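Local coordinates for protein flavin reductase (Uncultured bacterium, PDB 5CHO) that probably reduces flavin, bound here as FAD, to supply the halogenase partner of a two-component tryptophan halogenase, at residues 100-103 and 104-107. Sequence-based numbering, arbitrary orientation.
Sequences VLAA and DQQH
Gln105 folds back on Ala102, and two hydrogen bonds join the pair. In the first, the backbone N of Ala102 donates to the side-chain OE1 of Gln105 at 2.7 Å. The N-H...O angle is 155°, and the donor is tilted a little from the plane of the amide. In the second, Gln105 N donates to Ala102 O at 3.1 Å. This bond is more bent, at 141°, and the donor stands well above the carbonyl plane. Ala102 to Gln105 thus form a type I beta turn, with Ala103 and Asp104 at its corners. The bond from Ala102 N to OE1 closes a second ring, through the glutamine side chain. CG of Gln105 lies anti to its own carbonyl carbon (chi1 -65°), and the extended chain beyond it carries the amide back along the turn.

Two nonpolar groups pack against the amide oxygen. CD2 of Leu101 packs 3.5 Å from Gln105 OE1, the two side chains crossing at a slant. CB of Ala102 touches the same oxygen and also lies 3.6 Å from Asp104 OD1. The buried glutamine is therefore held by both a bond and packing.

The polar partner of Asp104 lies outside the turn: OD2 forms a salt bridge with Arg176.

The turn links strand 95-100 to helix 106-111, with Gln105 at the N-cap position. Leu101 rests on Val48 and Val50 of strand 46-53, its side chain about 8 Å from the bound FAD. Backbone hydrogen bonds of Leu101 to Val48 and Leu179 tie the turn to strands 46-53 and 178-182 of the main antiparallel sheet.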
loop_
_atom_site.group_PDB
_atom_site.type_symbol
_atom_site.label_atom_id
_atom_site.label_comp_id
_atom_site.label_asym_id
_atom_site.label_seq_id
_atom_site.Cartn_x
_atom_site.Cartn_y
_atom_site.Cartn_z
ATOM N N VAL A 100 5.768 -3.997 -11.230
ATOM C CA VAL A 100 4.584 -4.599 -10.643
ATOM C C VAL A 100 4.424 -5.991 -11.240
ATOM O O VAL A 100 4.350 -6.151 -12.459
ATOM C CB VAL A 100 3.340 -3.731 -10.901
ATOM C CG1 VAL A 100 2.080 -4.413 -10.387
ATOM C CG2 VAL A 100 3.516 -2.370 -10.249
ATOM N N LEU A 101 4.356 -7.000 -10.380
ATOM C CA LEU A 101 4.510 -8.376 -10.837
ATOM C C LEU A 101 3.212 -9.043 -11.259
ATOM O O LEU A 101 2.186 -8.933 -10.587
ATOM C CB LEU A 101 5.172 -9.215 -9.744
ATOM C CG LEU A 101 6.601 -8.804 -9.382
ATOM C CD1 LEU A 101 7.143 -9.710 -8.292
ATOM C CD2 LEU A 101 7.513 -8.820 -10.609
ATOM N N ALA A 102 3.287 -9.743 -12.387
ATOM C CA ALA A 102 2.202 -10.594 -12.861
ATOM C C ALA A 102 2.149 -11.886 -12.055
ATOM O O ALA A 102 3.092 -12.221 -11.340
ATOM C CB ALA A 102 2.374 -10.894 -14.336
ATOM N N ALA A 103 1.049 -12.618 -12.200
ATOM C CA ALA A 103 0.799 -13.815 -11.405
ATOM C C ALA A 103 1.790 -14.947 -11.699
ATOM O O ALA A 103 2.073 -15.768 -10.823
ATOM C CB ALA A 103 -0.630 -14.292 -11.639
ATOM N N ASP A 104 2.315 -14.992 -12.922
ATOM C CA ASP A 104 3.296 -16.012 -13.294
ATOM C C ASP A 104 4.728 -15.587 -12.962
ATOM O O ASP A 104 5.688 -16.146 -13.492
ATOM C CB ASP A 104 3.186 -16.354 -14.784
ATOM C CG ASP A 104 3.425 -15.157 -15.689
ATOM O OD1 ASP A 104 3.821 -14.084 -15.190
ATOM O OD2 ASP A 104 3.228 -15.296 -16.915
ATOM N N GLN A 105 4.862 -14.608 -12.073
ATOM C CA GLN A 105 6.168 -14.112 -11.649
ATOM C C GLN A 105 6.317 -14.261 -10.145
ATOM O O GLN A 105 7.106 -13.559 -9.511
ATOM C CB GLN A 105 6.344 -12.651 -12.050
ATOM C CG GLN A 105 6.364 -12.420 -13.539
ATOM C CD GLN A 105 6.532 -10.959 -13.890
ATOM O OE1 GLN A 105 5.801 -10.102 -13.393
ATOM N NE2 GLN A 105 7.518 -10.660 -14.721
ATOM N N GLN A 106 5.546 -15.183 -9.583
ATOM C CA GLN A 106 5.662 -15.546 -8.180
ATOM C C GLN A 106 7.093 -15.923 -7.821
ATOM O O GLN A 106 7.580 -15.594 -6.739
ATOM C CB GLN A 106 4.721 -16.705 -7.869
ATOM C CG GLN A 106 4.805 -17.220 -6.450
ATOM C CD GLN A 106 3.707 -18.219 -6.134
ATOM O OE1 GLN A 106 2.553 -18.045 -6.527
ATOM N NE2 GLN A 106 4.067 -19.279 -5.431
ATOM N N HIS A 107 7.759 -16.619 -8.738
ATOM C CA HIS A 107 9.105 -17.105 -8.480
ATOM C C HIS A 107 10.070 -15.926 -8.363
ATOM O O HIS A 107 11.040 -15.985 -7.611
ATOM C CB HIS A 107 9.556 -18.084 -9.574
ATOM C CG HIS A 107 9.638 -17.487 -10.944
ATOM N ND1 HIS A 107 8.524 -17.167 -11.690
ATOM C CD2 HIS A 107 10.707 -17.185 -11.719
ATOM C CE1 HIS A 107 8.903 -16.672 -12.854
ATOM N NE2 HIS A 107 10.225 -16.674 -12.898
#